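Local coordinates for protein BPH (Thiobacillus denitrificans, PDB 5OVS) that assembles, as a bacterial proteasome homologue, into a tetradecameric double ring and probably acts as an N-terminal threonine hydrolase, at residues K[58-63]-K[90-95]; K[75-80]-K[126-131]; K[137-142]-K[174-179]. One frame throughout, in Å; residues are numbered along the deposited sequence.

How the interactions relate
After the first strands of the chain comes helix 54-64; interaction 1 closes the excursion from it through helix 74-91 by joining 58-63 to 90-95. Before that loop has closed, 75-80 opens interaction 2, which ends at 126-131, so the two cross along the sequence and share helix 74-91. They touch where Phe62 CE1 packs 3.9 Å from Val80 CG1. Interaction 3 follows in series, bringing 137-142 back to 174-179 after two helices. Interactions 1 and 2 tie the helices of one outer layer to each other and to the five-stranded sheet; interaction 3, with its centre about 23 Å from that of interaction 2, ties loops of the other half together around the N terminus.

Interaction 1 of 3, residues K[58-63]-K[90-95]; sequences LADYFA and EHYYLQ
Asp60, on the side of helix 54-64 that faces the segment 90-95, meets the phenol of Tyr92. Its CG stands anti to the backbone N (chi1 -168°), which carries the carboxylate out to the tyrosine, and Tyr92 OH donates a hydrogen bond of 2.7 Å to Asp60 OD2. The oxygen accepts with its anti lone pair, the one turned away from OD1. OD2 sits at the edge of the Tyr92 ring and in its plane, while the carboxylate as a whole stands nearly upright to that ring, the two planes 86° apart. One residue on, Tyr61 brings CB to 3.8 Å from Tyr92 OH, and its ring meets the other obliquely, with Tyr61 CD1 4.3 Å from Tyr92 CE2. Beyond this, the Tyr61 ring lies on Thr83, Leu84 and Ala87 of helix 74-91. Tyr92 also packs against Ile57, and one of its faces lies against His91 CB. Asp60 borders Cys79 of a second subunit, which places the pair beside a subunit interface. A phenylalanine in place of Tyr92 would probably keep the ring packing but leave Asp60 OD2 without this donor and its carboxylate freer to turn. The contact thus joins one directed bond, whose phenol O-H a negatively charged Asp60 would probably polarise, to modest aromatic packing between helix 54-64 and the segment 90-95.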
ATOM      1  N   LEU K  58      17.140  -2.849 -34.108  1.00 38.40           N
ATOM      2  CA  LEU K  58      16.648  -3.727 -35.185  1.00 38.01           C
ATOM      3  C   LEU K  58      17.578  -3.826 -36.384  1.00 37.31           C
ATOM      4  O   LEU K  58      17.793  -4.916 -36.890  1.00 37.26           O
ATOM      5  CB  LEU K  58      15.242  -3.326 -35.631  1.00 37.99           C
ATOM      6  CG  LEU K  58      14.072  -3.477 -34.639  1.00 37.56           C
ATOM      7  CD1 LEU K  58      12.822  -3.907 -35.394  1.00 38.03           C
ATOM      8  CD2 LEU K  58      14.333  -4.466 -33.515  1.00 38.04           C
ATOM      9  N   ALA K  59      18.132  -2.694 -36.816  1.00 37.07           N
ATOM     10  CA  ALA K  59      19.128  -2.652 -37.895  1.00 37.14           C
ATOM     11  C   ALA K  59      20.374  -3.462 -37.552  1.00 37.55           C
ATOM     12  O   ALA K  59      20.834  -4.267 -38.349  1.00 38.49           O
ATOM     13  CB  ALA K  59      19.505  -1.214 -38.205  1.00 37.07           C
ATOM     14  N   ASP K  60      20.908  -3.234 -36.360  1.00 38.65           N
ATOM     15  CA  ASP K  60      22.003  -4.034 -35.801  1.00 39.48           C
ATOM     16  C   ASP K  60      21.653  -5.520 -35.852  1.00 39.99           C
ATOM     17  O   ASP K  60      22.377  -6.333 -36.437  1.00 41.03           O
ATOM     18  CB  ASP K  60      22.252  -3.606 -34.354  1.00 39.92           C
ATOM     19  CG  ASP K  60      23.531  -4.152 -33.785  1.00 40.87           C
ATOM     20  OD1 ASP K  60      24.591  -3.539 -34.022  1.00 45.68           O
ATOM     21  OD2 ASP K  60      23.484  -5.161 -33.059  1.00 39.71           O
ATOM     22  N   TYR K  61      20.519  -5.870 -35.264  1.00 39.25           N
ATOM     23  CA  TYR K  61      20.093  -7.261 -35.224  1.00 38.94           C
ATOM     24  C   TYR K  61      20.029  -7.891 -36.621  1.00 40.02           C
ATOM     25  O   TYR K  61      20.594  -8.963 -36.850  1.00 40.45           O
ATOM     26  CB  TYR K  61      18.740  -7.390 -34.528  1.00 37.02           C
ATOM     27  CG  TYR K  61      18.246  -8.814 -34.478  1.00 36.41           C
ATOM     28  CD1 TYR K  61      18.845  -9.751 -33.635  1.00 36.07           C
ATOM     29  CD2 TYR K  61      17.188  -9.234 -35.285  1.00 36.11           C
ATOM     30  CE1 TYR K  61      18.399 -11.064 -33.595  1.00 35.95           C
ATOM     31  CE2 TYR K  61      16.735 -10.540 -35.253  1.00 35.84           C
ATOM     32  CZ  TYR K  61      17.339 -11.453 -34.408  1.00 36.09           C
ATOM     33  OH  TYR K  61      16.883 -12.751 -34.375  1.00 35.44           O
ATOM     34  N   PHE K  62      19.347  -7.223 -37.548  1.00 40.68           N
ATOM     35  CA  PHE K  62      19.111  -7.792 -38.877  1.00 41.37           C
ATOM     36  C   PHE K  62      20.371  -7.797 -39.728  1.00 43.89           C
ATOM     37  O   PHE K  62      20.544  -8.683 -40.566  1.00 45.01           O
ATOM     38  CB  PHE K  62      17.946  -7.086 -39.594  1.00 40.55           C
ATOM     39  CG  PHE K  62      16.588  -7.397 -39.002  1.00 40.21           C
ATOM     40  CD1 PHE K  62      16.143  -8.713 -38.887  1.00 40.54           C
ATOM     41  CD2 PHE K  62      15.745  -6.376 -38.563  1.00 39.58           C
ATOM     42  CE1 PHE K  62      14.892  -9.000 -38.344  1.00 40.12           C
ATOM     43  CE2 PHE K  62      14.499  -6.660 -38.018  1.00 38.68           C
ATOM     44  CZ  PHE K  62      14.071  -7.971 -37.913  1.00 38.78           C
ATOM     45  N   ALA K  63      21.255  -6.824 -39.505  1.00 45.98           N
ATOM     46  CA  ALA K  63      22.576  -6.817 -40.139  1.00 47.20           C
ATOM     47  C   ALA K  63      23.433  -8.000 -39.670  1.00 50.71           C
ATOM     48  O   ALA K  63      24.202  -8.569 -40.459  1.00 50.03           O
ATOM     49  CB  ALA K  63      23.294  -5.506 -39.869  1.00 46.55           C
ATOM     50  N   GLU K  90      18.085 -10.949 -24.454  1.00 46.18           N
ATOM     51  CA  GLU K  90      19.419 -11.485 -24.217  1.00 48.12           C
ATOM     52  C   GLU K  90      20.560 -10.514 -24.508  1.00 46.62           C
ATOM     53  O   GLU K  90      21.520 -10.480 -23.762  1.00 46.62           O
ATOM     54  CB  GLU K  90      19.634 -12.758 -25.028  1.00 52.63           C
ATOM     55  CG  GLU K  90      20.867 -13.533 -24.579  1.00 57.83           C
ATOM     56  CD  GLU K  90      21.271 -14.618 -25.551  1.00 62.41           C
ATOM     57  OE1 GLU K  90      20.506 -14.879 -26.508  1.00 64.26           O
ATOM     58  OE2 GLU K  90      22.360 -15.205 -25.352  1.00 67.33           O
ATOM     59  N   HIS K  91      20.470  -9.744 -25.589  1.00 45.50           N
ATOM     60  CA  HIS K  91      21.580  -8.880 -26.012  1.00 44.64           C
ATOM     61  C   HIS K  91      21.326  -7.390 -25.919  1.00 41.93           C
ATOM     62  O   HIS K  91      22.278  -6.633 -25.911  1.00 42.14           O
ATOM     63  CB  HIS K  91      21.983  -9.197 -27.453  1.00 46.88           C
ATOM     64  CG  HIS K  91      22.251 -10.649 -27.695  1.00 51.10           C
ATOM     65  ND1 HIS K  91      23.393 -11.280 -27.247  1.00 53.85           N
ATOM     66  CD2 HIS K  91      21.520 -11.598 -28.328  1.00 53.79           C
ATOM     67  CE1 HIS K  91      23.356 -12.555 -27.596  1.00 55.55           C
ATOM     68  NE2 HIS K  91      22.230 -12.774 -28.255  1.00 56.06           N
ATOM     69  N   TYR K  92      20.070  -6.956 -25.872  1.00 39.73           N
ATOM     70  CA  TYR K  92      19.756  -5.525 -25.986  1.00 38.97           C
ATOM     71  C   TYR K  92      19.001  -4.940 -24.781  1.00 38.68           C
ATOM     72  O   TYR K  92      18.501  -3.812 -24.844  1.00 36.70           O
ATOM     73  CB  TYR K  92      18.984  -5.241 -27.284  1.00 38.69           C
ATOM     74  CG  TYR K  92      19.697  -5.666 -28.560  1.00 38.15           C
ATOM     75  CD1 TYR K  92      20.668  -4.862 -29.141  1.00 38.21           C
ATOM     76  CD2 TYR K  92      19.375  -6.863 -29.191  1.00 38.05           C
ATOM     77  CE1 TYR K  92      21.314  -5.251 -30.308  1.00 38.55           C
ATOM     78  CE2 TYR K  92      20.004  -7.255 -30.360  1.00 37.86           C
ATOM     79  CZ  TYR K  92      20.971  -6.451 -30.912  1.00 38.37           C
ATOM     80  OH  TYR K  92      21.588  -6.852 -32.068  1.00 39.32           O
ATOM     81  N   TYR K  93      18.938  -5.703 -23.693  1.00 39.28           N
ATOM     82  CA  TYR K  93      18.511  -5.184 -22.391  1.00 40.83           C
ATOM     83  C   TYR K  93      17.053  -4.708 -22.340  1.00 40.90           C
ATOM     84  O   TYR K  93      16.729  -3.698 -21.713  1.00 39.91           O
ATOM     85  CB  TYR K  93      19.483  -4.092 -21.926  1.00 41.37           C
ATOM     86  CG  TYR K  93      20.926  -4.549 -22.020  1.00 42.29           C
ATOM     87  CD1 TYR K  93      21.438  -5.499 -21.120  1.00 43.24           C
ATOM     88  CD2 TYR K  93      21.772  -4.061 -23.009  1.00 42.26           C
ATOM     89  CE1 TYR K  93      22.750  -5.941 -21.204  1.00 43.61           C
ATOM     90  CE2 TYR K  93      23.090  -4.498 -23.099  1.00 43.80           C
ATOM     91  CZ  TYR K  93      23.571  -5.439 -22.195  1.00 44.46           C
ATOM     92  OH  TYR K  93      24.874  -5.879 -22.280  1.00 47.01           O
ATOM     93  N   LEU K  94      16.184  -5.474 -22.999  1.00 41.99           N
ATOM     94  CA  LEU K  94      14.744  -5.270 -22.941  1.00 42.36           C
ATOM     95  C   LEU K  94      14.232  -5.635 -21.555  1.00 44.19           C
ATOM     96  O   LEU K  94      14.741  -6.569 -20.946  1.00 43.21           O
ATOM     97  CB  LEU K  94      14.072  -6.180 -23.966  1.00 42.27           C
ATOM     98  CG  LEU K  94      12.570  -5.992 -24.153  1.00 41.75           C
ATOM     99  CD1 LEU K  94      12.318  -4.769 -25.019  1.00 41.48           C
ATOM    100  CD2 LEU K  94      11.958  -7.221 -24.788  1.00 41.76           C
ATOM    101  N   GLN K  95      13.219  -4.920 -21.065  1.00 46.99           N
ATOM    102  CA  GLN K  95      12.587  -5.258 -19.776  1.00 49.18           C
ATOM    103  C   GLN K  95      11.229  -5.947 -19.918  1.00 48.70           C
ATOM    104  O   GLN K  95      10.383  -5.513 -20.700  1.00 49.80           O
ATOM    105  CB  GLN K  95      12.460  -4.003 -18.923  1.00 50.57           C
ATOM    106  CG  GLN K  95      13.814  -3.384 -18.610  1.00 51.57           C
ATOM    107  CD  GLN K  95      13.845  -2.640 -17.294  1.00 51.67           C
ATOM    108  OE1 GLN K  95      13.075  -1.701 -17.071  1.00 51.82           O
ATOM    109  NE2 GLN K  95      14.749  -3.045 -16.414  1.00 52.45           N
TER

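Interaction 2 of 3, residues K[75-80]-K[126-131]; sequences ARIFCV and RTVQEF
Near its start, helix 74-91 lies on strand 128-131, the last strand of the five-stranded antiparallel sheet within the chain, and here Ile77 and Phe78 receive Val128 between them. The valine uses both methyls. With CG1 anti to the backbone N (chi1 -176°), Val128 CG1 reaches Ile77, 3.8 Å from Ile77 CG2. The other branch comes up to the helix backbone itself: Val128 CG2 lies 3.6 Å from Phe78 CA. Val128 CG2 also sits 3.7 Å from Phe78 CB, near the plane of the phenyl ring and at its edge. That edge is met as well by the turn before the strand, where Phe78 CD1 stands 3.7 Å from Arg126 O. Farther round the ring, Phe78 CE1 approaches Arg126 CB at 4.3 Å. Arg126 has left-handed helical backbone angles (phi 61°, psi 28°), and the aliphatic start of its side chain does the touching, while its guanidinium is held by Glu105 O and Ser107 OG. All four touching residues are buried; no hydrogen bond crosses between the segments, and the contact between them is apolar packing plus the ring edge at Arg126 O. Ile77 continues inward onto Phe120, Val122 and Ile113 of the sheet. A third subunit adds Ile57 against Phe78, and its Asn34 bonds the backbone of Val128 and Glu130, so the edge of this outermost strand meets a neighbouring subunit. This is helix-on-sheet packing between an outer helical layer and an inner sheet, as in the four-layered alpha-beta-beta-alpha sandwich of the proteasome family.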
ATOM      1  N   ALA K  75       3.042 -16.284 -40.904  1.00 35.91           N
ATOM      2  CA  ALA K  75       3.819 -17.335 -40.224  1.00 36.71           C
ATOM      3  C   ALA K  75       5.328 -17.070 -40.218  1.00 37.51           C
ATOM      4  O   ALA K  75       6.026 -17.423 -39.255  1.00 37.46           O
ATOM      5  CB  ALA K  75       3.540 -18.696 -40.842  1.00 36.52           C
ATOM      6  N   ARG K  76       5.834 -16.456 -41.280  1.00 38.43           N
ATOM      7  CA  ARG K  76       7.263 -16.134 -41.354  1.00 40.61           C
ATOM      8  C   ARG K  76       7.615 -14.950 -40.478  1.00 38.18           C
ATOM      9  O   ARG K  76       8.674 -14.920 -39.867  1.00 38.34           O
ATOM     10  CB  ARG K  76       7.694 -15.852 -42.791  1.00 43.52           C
ATOM     11  CG  ARG K  76       7.815 -17.102 -43.633  1.00 47.71           C
ATOM     12  CD  ARG K  76       8.070 -16.764 -45.096  1.00 52.71           C
ATOM     13  NE  ARG K  76       8.004 -17.944 -45.955  1.00 56.88           N
ATOM     14  CZ  ARG K  76       8.074 -17.917 -47.285  1.00 60.71           C
ATOM     15  NH1 ARG K  76       8.203 -16.761 -47.937  1.00 62.50           N
ATOM     16  NH2 ARG K  76       8.002 -19.052 -47.972  1.00 61.11           N
ATOM     17  N   ILE K  77       6.731 -13.968 -40.432  1.00 37.33           N
ATOM     18  CA  ILE K  77       6.956 -12.793 -39.603  1.00 37.12           C
ATOM     19  C   ILE K  77       6.866 -13.182 -38.135  1.00 36.29           C
ATOM     20  O   ILE K  77       7.674 -12.745 -37.322  1.00 36.76           O
ATOM     21  CB  ILE K  77       5.959 -11.654 -39.925  1.00 37.26           C
ATOM     22  CG1 ILE K  77       6.195 -11.137 -41.351  1.00 37.41           C
ATOM     23  CG2 ILE K  77       6.091 -10.506 -38.916  1.00 36.39           C
ATOM     24  CD1 ILE K  77       5.028 -10.362 -41.924  1.00 37.82           C
ATOM     25  N   PHE K  78       5.899 -14.015 -37.787  1.00 36.14           N
ATOM     26  CA  PHE K  78       5.779 -14.427 -36.397  1.00 36.03           C
ATOM     27  C   PHE K  78       7.046 -15.126 -35.897  1.00 36.52           C
ATOM     28  O   PHE K  78       7.530 -14.871 -34.801  1.00 36.85           O
ATOM     29  CB  PHE K  78       4.600 -15.362 -36.180  1.00 35.85           C
ATOM     30  CG  PHE K  78       4.607 -15.963 -34.823  1.00 35.44           C
ATOM     31  CD1 PHE K  78       4.348 -15.167 -33.717  1.00 34.98           C
ATOM     32  CD2 PHE K  78       4.975 -17.278 -34.636  1.00 35.51           C
ATOM     33  CE1 PHE K  78       4.403 -15.689 -32.442  1.00 35.40           C
ATOM     34  CE2 PHE K  78       5.035 -17.810 -33.365  1.00 35.86           C
ATOM     35  CZ  PHE K  78       4.749 -17.014 -32.265  1.00 35.91           C
ATOM     36  N   CYS K  79       7.553 -16.024 -36.719  1.00 37.34           N
ATOM     37  CA  CYS K  79       8.738 -16.788 -36.418  1.00 38.22           C
ATOM     38  C   CYS K  79       9.968 -15.899 -36.206  1.00 36.76           C
ATOM     39  O   CYS K  79      10.751 -16.094 -35.262  1.00 37.36           O
ATOM     40  CB  CYS K  79       8.960 -17.752 -37.581  1.00 41.36           C
ATOM     41  SG  CYS K  79      10.373 -18.818 -37.401  1.00 46.16           S
ATOM     42  N   VAL K  80      10.140 -14.919 -37.083  1.00 35.79           N
ATOM     43  CA  VAL K  80      11.233 -13.940 -36.963  1.00 35.26           C
ATOM     44  C   VAL K  80      11.081 -13.091 -35.686  1.00 35.59           C
ATOM     45  O   VAL K  80      12.036 -12.943 -34.903  1.00 34.58           O
ATOM     46  CB  VAL K  80      11.276 -13.026 -38.208  1.00 35.21           C
ATOM     47  CG1 VAL K  80      12.172 -11.819 -37.991  1.00 34.86           C
ATOM     48  CG2 VAL K  80      11.746 -13.815 -39.422  1.00 36.49           C
ATOM     49  N   ARG K 126       3.620  -9.654 -30.206  1.00 33.04           N
ATOM     50  CA  ARG K 126       3.885 -10.509 -31.375  1.00 33.74           C
ATOM     51  C   ARG K 126       2.629 -10.967 -32.136  1.00 33.14           C
ATOM     52  O   ARG K 126       2.624 -12.008 -32.802  1.00 33.98           O
ATOM     53  CB  ARG K 126       4.835 -11.653 -31.012  1.00 34.19           C
ATOM     54  CG  ARG K 126       6.254 -11.116 -30.813  1.00 35.07           C
ATOM     55  CD  ARG K 126       7.171 -12.037 -30.024  1.00 35.05           C
ATOM     56  NE  ARG K 126       6.566 -12.536 -28.793  1.00 35.02           N
ATOM     57  CZ  ARG K 126       6.332 -11.803 -27.705  1.00 36.54           C
ATOM     58  NH1 ARG K 126       6.629 -10.507 -27.661  1.00 36.84           N
ATOM     59  NH2 ARG K 126       5.779 -12.372 -26.644  1.00 37.85           N
ATOM     60  N   THR K 127       1.595 -10.139 -32.061  1.00 31.15           N
ATOM     61  CA  THR K 127       0.385 -10.319 -32.823  1.00 31.50           C
ATOM     62  C   THR K 127       0.640  -9.910 -34.249  1.00 30.42           C
ATOM     63  O   THR K 127       0.645  -8.722 -34.544  1.00 32.14           O
ATOM     64  CB  THR K 127      -0.726  -9.386 -32.292  1.00 31.87           C
ATOM     65  OG1 THR K 127      -0.800  -9.497 -30.869  1.00 32.43           O
ATOM     66  CG2 THR K 127      -2.068  -9.716 -32.928  1.00 32.17           C
ATOM     67  N   VAL K 128       0.851 -10.881 -35.127  1.00 29.34           N
ATOM     68  CA  VAL K 128       1.127 -10.606 -36.532  1.00 28.28           C
ATOM     69  C   VAL K 128      -0.158 -10.582 -37.332  1.00 28.12           C
ATOM     70  O   VAL K 128      -0.967 -11.497 -37.236  1.00 27.53           O
ATOM     71  CB  VAL K 128       2.038 -11.675 -37.174  1.00 27.85           C
ATOM     72  CG1 VAL K 128       2.366 -11.287 -38.606  1.00 27.50           C
ATOM     73  CG2 VAL K 128       3.292 -11.882 -36.353  1.00 27.72           C
ATOM     74  N   GLN K 129      -0.304  -9.565 -38.172  1.00 28.45           N
ATOM     75  CA  GLN K 129      -1.519  -9.375 -38.951  1.00 29.84           C
ATOM     76  C   GLN K 129      -1.174  -9.018 -40.384  1.00 29.08           C
ATOM     77  O   GLN K 129      -0.194  -8.329 -40.623  1.00 28.56           O
ATOM     78  CB  GLN K 129      -2.396  -8.280 -38.296  1.00 30.58           C
ATOM     79  CG  GLN K 129      -2.768  -8.639 -36.869  1.00 31.61           C
ATOM     80  CD  GLN K 129      -3.790  -7.706 -36.236  1.00 33.16           C
ATOM     81  OE1 GLN K 129      -3.521  -6.523 -35.979  1.00 34.46           O
ATOM     82  NE2 GLN K 129      -4.961  -8.246 -35.948  1.00 33.95           N
ATOM     83  N   GLU K 130      -1.961  -9.510 -41.335  1.00 29.43           N
ATOM     84  CA  GLU K 130      -1.892  -9.000 -42.706  1.00 30.46           C
ATOM     85  C   GLU K 130      -3.065  -8.081 -42.885  1.00 30.76           C
ATOM     86  O   GLU K 130      -4.182  -8.431 -42.506  1.00 31.90           O
ATOM     87  CB  GLU K 130      -1.951 -10.105 -43.765  1.00 31.13           C
ATOM     88  CG  GLU K 130      -1.814  -9.546 -45.173  1.00 31.84           C
ATOM     89  CD  GLU K 130      -1.697 -10.595 -46.258  1.00 32.91           C
ATOM     90  OE1 GLU K 130      -1.878 -11.800 -45.982  1.00 34.08           O
ATOM     91  OE2 GLU K 130      -1.432 -10.202 -47.406  1.00 33.51           O
ATOM     92  N   PHE K 131      -2.819  -6.909 -43.461  1.00 30.70           N
ATOM     93  CA  PHE K 131      -3.871  -5.919 -43.624  1.00 31.04           C
ATOM     94  C   PHE K 131      -4.381  -5.906 -45.046  1.00 29.94           C
ATOM     95  O   PHE K 131      -3.636  -6.170 -45.982  1.00 28.53           O
ATOM     96  CB  PHE K 131      -3.371  -4.542 -43.195  1.00 31.33           C
ATOM     97  CG  PHE K 131      -2.969  -4.491 -41.757  1.00 32.03           C
ATOM     98  CD1 PHE K 131      -3.912  -4.691 -40.762  1.00 31.86           C
ATOM     99  CD2 PHE K 131      -1.643  -4.264 -41.391  1.00 33.03           C
ATOM    100  CE1 PHE K 131      -3.548  -4.671 -39.429  1.00 32.33           C
ATOM    101  CE2 PHE K 131      -1.275  -4.233 -40.054  1.00 32.94           C
ATOM    102  CZ  PHE K 131      -2.228  -4.439 -39.073  1.00 32.37           C
TER

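Interaction 3 of 3, residues K[137-142]-K[174-179]; sequences YGSGSP and HDESGL
Two type I beta turns, Gly138 to Ser141 and His174 to Ser177, face each other with Gly140 CA 6.5 Å from His174 CA, the first leading into helix 141-151 and the second following helix 159-173. Ser139 is the residue that reaches across. Its chi1 of 57° sets OG between the backbone N and the carbonyl carbon, and from there Ser139 OG donates to Glu176 OE1 at 2.7 Å. The glutamate oxygen accepts with its anti lone pair, at the end of a side chain extended beyond CG. The same OE1 lies in the plane of the His174 ring, at its edge, while Ser139 O stands 4.2 Å above one face, over the ring centre, and Asp175 OD1 lies over the opposite face, toward the rim. Water 1 sits among three side chains: it donates to Ser139 OG at 2.6 Å, hydrogen-bonds His174 ND1 at 2.8 Å and also hydrogen-bonds Ser177 OG. Ser139 OG is thus gripped by a carboxylate on one bond and a water on another. Gly140 fits closely beside Ser177, where a CB would come within 3.1 Å of Ser177 OG. In the first turn, Gly138 O takes both the backbone N and the hydroxyl of Ser141, two bonds that close the turn just ahead of the helix. Around this cluster lies the chain's beginning: Ser177 OG bonds Thr2 OG1, the backbones of Gly140 and Glu176 bond Thr1, and Ser139 OG has a weak bond with Thr1 N. Serines, a water and two turns gathered at the N-terminal threonine are consistent with the active-site surroundings of proteasome-type Ntn hydrolases, in which that threonine is the nucleophile.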
ATOM      1  N   TYR K 137       0.028   2.392 -36.441  1.00 27.86           N
ATOM      2  CA  TYR K 137       0.461   2.124 -35.060  1.00 26.75           C
ATOM      3  C   TYR K 137       1.138   3.364 -34.524  1.00 25.34           C
ATOM      4  O   TYR K 137       1.412   4.320 -35.269  1.00 24.25           O
ATOM      5  CB  TYR K 137       1.461   0.965 -34.989  1.00 27.25           C
ATOM      6  CG  TYR K 137       0.881  -0.441 -34.974  1.00 27.66           C
ATOM      7  CD1 TYR K 137      -0.199  -0.774 -34.157  1.00 27.77           C
ATOM      8  CD2 TYR K 137       1.458  -1.459 -35.765  1.00 27.97           C
ATOM      9  CE1 TYR K 137      -0.712  -2.063 -34.140  1.00 28.39           C
ATOM     10  CE2 TYR K 137       0.948  -2.748 -35.764  1.00 28.06           C
ATOM     11  CZ  TYR K 137      -0.133  -3.045 -34.956  1.00 29.02           C
ATOM     12  OH  TYR K 137      -0.631  -4.329 -34.954  1.00 30.43           O
ATOM     13  N   GLY K 138       1.415   3.327 -33.227  1.00 24.46           N
ATOM     14  CA  GLY K 138       1.897   4.484 -32.490  1.00 24.33           C
ATOM     15  C   GLY K 138       0.758   5.176 -31.750  1.00 24.29           C
ATOM     16  O   GLY K 138      -0.414   4.893 -31.974  1.00 23.67           O
ATOM     17  N   SER K 139       1.116   6.093 -30.862  1.00 24.74           N
ATOM     18  CA  SER K 139       0.138   6.886 -30.115  1.00 25.16           C
ATOM     19  C   SER K 139      -0.756   7.702 -31.050  1.00 25.49           C
ATOM     20  O   SER K 139      -1.870   8.069 -30.677  1.00 25.86           O
ATOM     21  CB  SER K 139       0.863   7.821 -29.135  1.00 25.75           C
ATOM     22  OG  SER K 139       1.789   8.681 -29.818  1.00 25.69           O
ATOM     23  N   GLY K 140      -0.275   7.987 -32.264  1.00 25.26           N
ATOM     24  CA  GLY K 140      -1.081   8.695 -33.260  1.00 25.23           C
ATOM     25  C   GLY K 140      -1.988   7.882 -34.179  1.00 24.95           C
ATOM     26  O   GLY K 140      -2.594   8.455 -35.074  1.00 24.14           O
ATOM     27  N   SER K 141      -2.099   6.566 -33.965  1.00 25.19           N
ATOM     28  CA  SER K 141      -2.925   5.700 -34.834  1.00 25.59           C
ATOM     29  C   SER K 141      -4.372   6.111 -34.994  1.00 25.49           C
ATOM     30  O   SER K 141      -4.864   6.131 -36.120  1.00 25.34           O
ATOM     31  CB  SER K 141      -2.881   4.232 -34.417  1.00 26.04           C
ATOM     32  OG  SER K 141      -2.543   4.101 -33.065  1.00 27.51           O
ATOM     33  N   PRO K 142      -5.063   6.436 -33.879  1.00 25.36           N
ATOM     34  CA  PRO K 142      -6.493   6.669 -34.028  1.00 25.02           C
ATOM     35  C   PRO K 142      -6.778   7.824 -34.959  1.00 24.84           C
ATOM     36  O   PRO K 142      -7.638   7.718 -35.828  1.00 25.50           O
ATOM     37  CB  PRO K 142      -6.972   6.933 -32.596  1.00 25.72           C
ATOM     38  CG  PRO K 142      -5.772   7.216 -31.790  1.00 25.43           C
ATOM     39  CD  PRO K 142      -4.602   6.616 -32.488  1.00 25.32           C
ATOM     40  N   HIS K 174      -1.800  15.507 -32.262  1.00 27.85           N
ATOM     41  CA  HIS K 174      -1.148  14.803 -31.156  1.00 27.75           C
ATOM     42  C   HIS K 174       0.317  15.152 -30.887  1.00 27.83           C
ATOM     43  O   HIS K 174       1.170  15.109 -31.787  1.00 27.71           O
ATOM     44  CB  HIS K 174      -1.275  13.300 -31.345  1.00 27.55           C
ATOM     45  CG  HIS K 174      -1.077  12.535 -30.081  1.00 27.73           C
ATOM     46  ND1 HIS K 174       0.088  11.864 -29.798  1.00 27.83           N
ATOM     47  CD2 HIS K 174      -1.879  12.378 -29.002  1.00 28.09           C
ATOM     48  CE1 HIS K 174      -0.011  11.304 -28.606  1.00 28.22           C
ATOM     49  NE2 HIS K 174      -1.194  11.608 -28.100  1.00 28.57           N
ATOM     50  N   ASP K 175       0.623  15.411 -29.617  1.00 27.95           N
ATOM     51  CA  ASP K 175       1.915  15.999 -29.257  1.00 28.01           C
ATOM     52  C   ASP K 175       3.130  15.062 -29.401  1.00 27.81           C
ATOM     53  O   ASP K 175       4.275  15.513 -29.271  1.00 27.33           O
ATOM     54  CB  ASP K 175       1.861  16.633 -27.858  1.00 28.07           C
ATOM     55  CG  ASP K 175       1.633  15.621 -26.744  1.00 28.27           C
ATOM     56  OD1 ASP K 175       1.874  14.418 -26.957  1.00 26.84           O
ATOM     57  OD2 ASP K 175       1.212  16.053 -25.628  1.00 29.55           O
ATOM     58  N   GLU K 176       2.891  13.780 -29.660  1.00 27.42           N
ATOM     59  CA  GLU K 176       3.977  12.830 -29.861  1.00 28.27           C
ATOM     60  C   GLU K 176       4.314  12.586 -31.339  1.00 28.04           C
ATOM     61  O   GLU K 176       5.185  11.790 -31.643  1.00 28.28           O
ATOM     62  CB  GLU K 176       3.652  11.502 -29.151  1.00 29.01           C
ATOM     63  CG  GLU K 176       3.462  11.659 -27.648  1.00 29.35           C
ATOM     64  CD  GLU K 176       3.329  10.346 -26.894  1.00 29.77           C
ATOM     65  OE1 GLU K 176       2.979   9.313 -27.497  1.00 30.90           O
ATOM     66  OE2 GLU K 176       3.576  10.338 -25.672  1.00 30.84           O
ATOM     67  N   SER K 177       3.639  13.274 -32.256  1.00 28.70           N
ATOM     68  CA  SER K 177       3.892  13.118 -33.691  1.00 28.57           C
ATOM     69  C   SER K 177       4.197  14.472 -34.318  1.00 29.26           C
ATOM     70  O   SER K 177       3.594  15.474 -33.931  1.00 29.03           O
ATOM     71  CB  SER K 177       2.660  12.500 -34.366  1.00 28.49           C
ATOM     72  OG  SER K 177       2.457  11.149 -33.970  1.00 28.02           O
ATOM     73  N   GLY K 178       5.113  14.514 -35.291  1.00 30.26           N
ATOM     74  CA  GLY K 178       5.491  15.782 -35.931  1.00 30.65           C
ATOM     75  C   GLY K 178       5.992  15.671 -37.357  1.00 31.77           C
ATOM     76  O   GLY K 178       6.577  14.659 -37.741  1.00 31.25           O
ATOM     77  N   LEU K 179       5.756  16.729 -38.134  1.00 32.78           N
ATOM     78  CA  LEU K 179       6.218  16.822 -39.523  1.00 33.34           C
ATOM     79  C   LEU K 179       7.710  17.124 -39.550  1.00 33.50           C
ATOM     80  O   LEU K 179       8.224  17.712 -38.612  1.00 32.60           O
ATOM     81  CB  LEU K 179       5.464  17.932 -40.271  1.00 33.74           C
ATOM     82  CG  LEU K 179       3.943  17.776 -40.422  1.00 34.44           C
ATOM     83  CD1 LEU K 179       3.357  18.984 -41.144  1.00 34.55           C
ATOM     84  CD2 LEU K 179       3.568  16.493 -41.155  1.00 34.12           C
TER
HETATM   85  O   HOH W   1       1.580  10.488 -31.673  1.00 21.98           O